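Local coordinates for xylanase and alpha-amylase inhibitor protein (Scadoxus multiflorus, PDB 3MU7) that inhibits xylanase and alpha-amylase and has the TIM-barrel fold of the family 18 glycosyl hydrolases, at residues A6-Q11 against I32-T37; G75-P80 against D122-H127. All coordinates share one frame; numbering follows the deposited sequence.

Contact 1. Residues A6-Q11 against I32-T37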
loop_
_atom_site.group_PDB
_atom_site.type_symbol
_atom_site.label_atom_id
_atom_site.label_comp_id
_atom_site.label_asym_id
_atom_site.label_seq_id
_atom_site.Cartn_x
_atom_site.Cartn_y
_atom_site.Cartn_z
ATOM N N ALA A 6 -6.482 5.513 0.240
ATOM C CA ALA A 6 -5.492 4.713 0.951
ATOM C C ALA A 6 -4.284 5.603 1.220
ATOM O O ALA A 6 -3.902 6.410 0.377
ATOM C CB ALA A 6 -5.086 3.516 0.123
ATOM N N VAL A 7 -3.666 5.462 2.384
ATOM C CA VAL A 7 -2.493 6.266 2.689
ATOM C C VAL A 7 -1.417 5.410 3.343
ATOM O O VAL A 7 -1.725 4.543 4.169
ATOM C CB VAL A 7 -2.869 7.502 3.569
ATOM C CG1 VAL A 7 -3.282 7.095 4.977
ATOM C CG2 VAL A 7 -1.737 8.525 3.602
ATOM N N TYR A 8 -0.165 5.647 2.971
ATOM C CA TYR A 8 0.952 5.025 3.664
ATOM C C TYR A 8 1.262 5.774 4.950
ATOM O O TYR A 8 1.261 7.008 4.983
ATOM C CB TYR A 8 2.184 4.976 2.774
ATOM C CG TYR A 8 2.171 3.820 1.800
ATOM C CD1 TYR A 8 1.636 3.963 0.520
ATOM C CD2 TYR A 8 2.681 2.576 2.166
ATOM C CE1 TYR A 8 1.629 2.899 -0.378
ATOM C CE2 TYR A 8 2.683 1.505 1.272
ATOM C CZ TYR A 8 2.147 1.677 0.007
ATOM O OH TYR A 8 2.139 0.645 -0.904
ATOM N N TRP A 9 1.546 5.002 5.990
ATOM C CA TRP A 9 1.908 5.519 7.304
ATOM C C TRP A 9 3.186 4.811 7.744
ATOM O O TRP A 9 3.434 3.669 7.341
ATOM C CB TRP A 9 0.771 5.264 8.307
ATOM C CG TRP A 9 1.035 5.867 9.651
ATOM C CD1 TRP A 9 0.665 7.108 10.070
ATOM C CD2 TRP A 9 1.760 5.271 10.736
ATOM N NE1 TRP A 9 1.105 7.322 11.358
ATOM C CE2 TRP A 9 1.786 6.215 11.784
ATOM C CE3 TRP A 9 2.374 4.028 10.932
ATOM C CZ2 TRP A 9 2.419 5.965 13.005
ATOM C CZ3 TRP A 9 3.007 3.779 12.148
ATOM C CH2 TRP A 9 3.015 4.745 13.169
ATOM N N GLY A 10 4.007 5.485 8.549
ATOM C CA GLY A 10 5.183 4.853 9.138
ATOM C C GLY A 10 6.507 5.402 8.654
ATOM O O GLY A 10 7.558 4.888 9.032
ATOM N N GLN A 11 6.447 6.448 7.828
ATOM C CA GLN A 11 7.607 6.991 7.118
ATOM C C GLN A 11 8.415 8.045 7.870
ATOM O O GLN A 11 9.458 8.462 7.379
ATOM C CB GLN A 11 7.177 7.541 5.747
ATOM C CG GLN A 11 6.748 6.463 4.749
ATOM C CD GLN A 11 5.454 5.752 5.146
ATOM O OE1 GLN A 11 4.414 6.388 5.333
ATOM N NE2 GLN A 11 5.510 4.430 5.249
ATOM N N ILE A 32 0.725 0.430 6.841
ATOM C CA ILE A 32 1.939 0.577 7.637
ATOM C C ILE A 32 3.140 0.073 6.839
ATOM O O ILE A 32 3.172 -1.102 6.449
ATOM C CB ILE A 32 1.839 -0.209 8.963
ATOM C CG1 ILE A 32 0.658 0.271 9.815
ATOM C CG2 ILE A 32 3.157 -0.097 9.738
ATOM C CD1 ILE A 32 0.291 -0.693 10.921
ATOM N N GLY A 33 4.110 0.949 6.582
ATOM C CA GLY A 33 5.323 0.541 5.873
ATOM C C GLY A 33 6.540 0.720 6.759
ATOM O O GLY A 33 6.632 1.731 7.450
ATOM N N PHE A 34 7.492 -0.221 6.775
ATOM C CA PHE A 34 7.563 -1.416 5.920
ATOM C C PHE A 34 8.250 -2.553 6.649
ATOM O O PHE A 34 9.134 -2.329 7.494
ATOM C CB PHE A 34 8.404 -1.137 4.663
ATOM C CG PHE A 34 7.781 -0.143 3.742
ATOM C CD1 PHE A 34 6.829 -0.544 2.813
ATOM C CD2 PHE A 34 8.108 1.205 3.838
ATOM C CE1 PHE A 34 6.218 0.386 1.983
ATOM C CE2 PHE A 34 7.498 2.141 3.023
ATOM C CZ PHE A 34 6.548 1.734 2.094
ATOM N N LEU A 35 7.875 -3.783 6.309
ATOM C CA LEU A 35 8.737 -4.927 6.584
ATOM C C LEU A 35 9.734 -4.939 5.431
ATOM O O LEU A 35 9.460 -5.495 4.357
ATOM C CB LEU A 35 7.939 -6.228 6.648
ATOM C CG LEU A 35 8.738 -7.420 7.187
ATOM C CD1 LEU A 35 8.759 -7.411 8.709
ATOM C CD2 LEU A 35 8.186 -8.743 6.678
ATOM N N ASN A 36 10.869 -4.278 5.643
ATOM C CA ASN A 36 11.819 -4.019 4.568
ATOM C C ASN A 36 13.024 -4.952 4.550
ATOM O O ASN A 36 13.931 -4.776 3.732
ATOM C CB ASN A 36 12.295 -2.566 4.631
ATOM C CG ASN A 36 13.315 -2.343 5.721
ATOM O OD1 ASN A 36 13.311 -3.026 6.747
ATOM N ND2 ASN A 36 14.217 -1.389 5.496
ATOM N N THR A 37 13.019 -5.930 5.450
ATOM C CA THR A 37 14.120 -6.872 5.586
ATOM C C THR A 37 13.548 -8.273 5.660
ATOM O O THR A 37 12.763 -8.582 6.556
ATOM C CB THR A 37 14.925 -6.580 6.864
ATOM O OG1 THR A 37 15.361 -5.218 6.845
ATOM C CG2 THR A 37 16.138 -7.493 6.967
HETATM O O HOH W 1 8.224 3.720 6.173
#

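Contact 2. Residues G75-P80 against D122-H127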
loop_
_atom_site.group_PDB
_atom_site.type_symbol
_atom_site.label_atom_id
_atom_site.label_comp_id
_atom_site.label_asym_id
_atom_site.label_seq_id
_atom_site.Cartn_x
_atom_site.Cartn_y
_atom_site.Cartn_z
ATOM N N GLY A 75 8.387 -4.913 1.751
ATOM C CA GLY A 75 9.363 -4.373 0.793
ATOM C C GLY A 75 9.586 -2.896 1.095
ATOM O O GLY A 75 10.082 -2.585 2.101
ATOM N N GLY A 76 9.152 -2.027 0.219
ATOM C CA GLY A 76 9.300 -0.600 0.357
ATOM C C GLY A 76 10.247 -0.007 -0.696
ATOM O O GLY A 76 10.790 -0.727 -1.498
ATOM N N PRO A 77 10.421 1.313 -0.662
ATOM C CA PRO A 77 11.197 1.984 -1.707
ATOM C C PRO A 77 12.596 1.407 -1.865
ATOM O O PRO A 77 13.104 1.322 -2.986
ATOM C CB PRO A 77 11.243 3.434 -1.227
ATOM C CG PRO A 77 10.011 3.592 -0.415
ATOM C CD PRO A 77 9.778 2.274 0.251
ATOM N N ALA A 78 13.193 1.002 -0.748
ATOM C CA ALA A 78 14.498 0.354 -0.743
ATOM C C ALA A 78 14.620 -0.502 0.512
ATOM O O ALA A 78 13.784 -0.432 1.412
ATOM C CB ALA A 78 15.617 1.394 -0.811
ATOM N N GLY A 79 15.658 -1.323 0.572
ATOM C CA GLY A 79 15.886 -2.141 1.747
ATOM C C GLY A 79 16.427 -3.492 1.358
ATOM O O GLY A 79 16.324 -3.893 0.195
ATOM N N PRO A 80 17.006 -4.211 2.329
ATOM C CA PRO A 80 17.607 -5.507 2.072
ATOM C C PRO A 80 16.533 -6.584 2.117
ATOM O O PRO A 80 16.469 -7.388 3.054
ATOM C CB PRO A 80 18.598 -5.656 3.226
ATOM C CG PRO A 80 17.965 -4.923 4.344
ATOM C CD PRO A 80 17.144 -3.816 3.745
ATOM N N ASP A 122 0.252 -5.661 1.938
ATOM C CA ASP A 122 0.508 -4.863 0.747
ATOM C C ASP A 122 1.886 -5.198 0.181
ATOM O O ASP A 122 2.889 -5.137 0.893
ATOM C CB ASP A 122 0.432 -3.384 1.128
ATOM C CG ASP A 122 0.792 -2.459 -0.006
ATOM O OD1 ASP A 122 0.065 -2.450 -1.021
ATOM O OD2 ASP A 122 1.786 -1.716 0.134
ATOM N N PHE A 123 1.931 -5.557 -1.100
ATOM C CA PHE A 123 3.184 -5.902 -1.788
ATOM C C PHE A 123 3.760 -4.631 -2.414
ATOM O O PHE A 123 3.362 -4.234 -3.520
ATOM C CB PHE A 123 2.928 -6.912 -2.915
ATOM C CG PHE A 123 2.754 -8.348 -2.473
ATOM C CD1 PHE A 123 3.402 -9.363 -3.172
ATOM C CD2 PHE A 123 1.928 -8.698 -1.403
ATOM C CE1 PHE A 123 3.230 -10.708 -2.822
ATOM C CE2 PHE A 123 1.760 -10.041 -1.043
ATOM C CZ PHE A 123 2.414 -11.044 -1.756
ATOM N N HIS A 124 4.692 -3.987 -1.726
ATOM C CA HIS A 124 5.363 -2.786 -2.255
ATOM C C HIS A 124 6.775 -3.191 -2.700
ATOM O O HIS A 124 7.789 -2.692 -2.202
ATOM C CB HIS A 124 5.382 -1.682 -1.188
ATOM C CG HIS A 124 5.738 -0.315 -1.701
ATOM N ND1 HIS A 124 4.842 0.731 -1.676
ATOM C CD2 HIS A 124 6.885 0.185 -2.223
ATOM C CE1 HIS A 124 5.420 1.815 -2.164
ATOM N NE2 HIS A 124 6.659 1.512 -2.502
ATOM N N ILE A 125 6.824 -4.114 -3.655
ATOM C CA ILE A 125 8.078 -4.701 -4.118
ATOM C C ILE A 125 8.657 -3.830 -5.216
ATOM O O ILE A 125 8.104 -3.754 -6.317
ATOM C CB ILE A 125 7.873 -6.157 -4.599
ATOM C CG1 ILE A 125 7.175 -7.007 -3.521
ATOM C CG2 ILE A 125 9.197 -6.767 -5.058
ATOM C CD1 ILE A 125 7.817 -6.960 -2.125
ATOM N N GLU A 126 9.778 -3.186 -4.905
ATOM C CA GLU A 126 10.356 -2.165 -5.765
ATOM C C GLU A 126 11.632 -2.626 -6.469
ATOM O O GLU A 126 12.158 -1.912 -7.320
ATOM C CB GLU A 126 10.598 -0.885 -4.954
ATOM C CG GLU A 126 10.844 0.372 -5.789
ATOM C CD GLU A 126 9.603 0.855 -6.583
ATOM O OE1 GLU A 126 8.530 1.111 -5.946
ATOM O OE2 GLU A 126 9.717 0.993 -7.785
ATOM N N HIS A 127 12.140 -3.802 -6.129
ATOM C CA HIS A 127 13.317 -4.383 -6.763
ATOM C C HIS A 127 13.265 -5.882 -6.599
ATOM O O HIS A 127 12.626 -6.393 -5.735
ATOM C CB HIS A 127 14.614 -3.810 -6.155
ATOM C CG HIS A 127 14.833 -4.211 -4.734
ATOM N ND1 HIS A 127 14.707 -3.347 -3.687
ATOM C CD2 HIS A 127 15.163 -5.400 -4.201
ATOM C CE1 HIS A 127 14.987 -3.977 -2.569
ATOM N NE2 HIS A 127 15.214 -5.235 -2.845
HETATM O O HOH W 2 14.190 -0.715 -4.377
#

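Contact 1. Residues A6-Q11 against I32-T37
The rings of Tyr8 and Phe34 meet obliquely, with planes 32° apart and Tyr8 CE2 lying 3.8 Å from Phe34 CE1. Phe34 CE2 also meets the amide NE2 of Gln11. Phe34 also pairs edge-to-face with His124. The Trp9 indole lies beside the Ile32 side chain, 4.3 Å from CE3 to CG1, and stacks on His51. Its NE1 binds the Arg16 carbonyl.

Between the two groups runs the backbone of parallel strands 6-9 and 32-37. The N-H of Gly33 gives a straight hydrogen bond to Trp9 O, 2.9 Å long, with the donor almost in line with the carbonyl. Ile32 adds a CA-H contact to Trp9 O. The Gln11 chain is bent at chi2 (67°). Its NE2 gives Trp9 O a further, weak bond. The same NE2 donates to water 1, and that water donates to Gly33 O at 2.8 Å. The peptide before Phe34 is cis, as in the plant family 18 protein hevamine. Direct bonding across the strands thus ends at Trp9 O; beyond it an amide and a water link two buried backbone carbonyls, with apolar rings beside them.

Contact 2. Residues G75-P80 against D122-H127
His124 packs against the backbone of Gly76, and this is the tight part of the contact. Gly76 CA approaches the ring obliquely, 3.6 Å from His124 CD2. CG of His124 is anti to the backbone N (chi1 -166°), which puts it near Gly76 CA. His124 ND1 and the Tyr8 hydroxyl are hydrogen-bonded. The His124 carbonyl accepts the N-H of Gly76, with Gly76 N 2.9 Å from His124 O and 169° at the hydrogen. Here the donor is tilted 25° from the carbonyl plane. Gly75 and Gly76 both have positive phi. At Gly75 a CB would clash with His124 O; at Gly76 the backbone angles would jam one against the preceding carbonyl O. Ile125 CD1 reaches Gly75 CA at 4.2 Å. Glu126 adds its aliphatic part: CB is 3.5 Å from Gly76 O, and CG is 3.7 Å from Pro77 O. Its OE1 is bound by Gln180 NE2.

Toward the exposed loop the contact is looser and runs through water. Water 2 donates to Pro77 O and also bonds His127 ND1, 2.8 Å away at the edge of the ring and in its plane. At the same ring, CE1 comes 3.1 Å from Gly79 O, again at the edge. The ring stacks on Tyr81, whose carbonyl O is bonded to NE2, so the ring is held by Tyr81 and a water.

Both segments lie at the C-terminal ends of neighbouring parallel barrel strands. Asp122, His124 and Glu126 fall where family 18 glycosyl hydrolases carry the DxDxE part of their signature motif, with histidine at the middle aspartate position. The site probably corresponds to the substrate cleft of the family's enzymes, although its use in this inhibitor is not established.

Overall arrangement
Both contacts belong to one TIM barrel and are formed by strands neighbouring in its sheet, 5-9 with 29-37 and 69-76 with 120-125. Strands 29-37 and 69-76, one from each contact, are neighbours too. Contact 1 is almost wholly buried and mainly joins rings and aliphatic chains around a backbone bond. Contact 2 begins equally buried but opens into a loop, where a proline carbonyl and a histidine share a water. Their centres are about 10 Å apart. Tyr8 OH couples them: it lies 2.6 Å from Asp122 OD2 and 2.8 Å from His124 ND1, both probable hydrogen bonds. At the strand ends Asn36 also packs on Gly75 and Pro80.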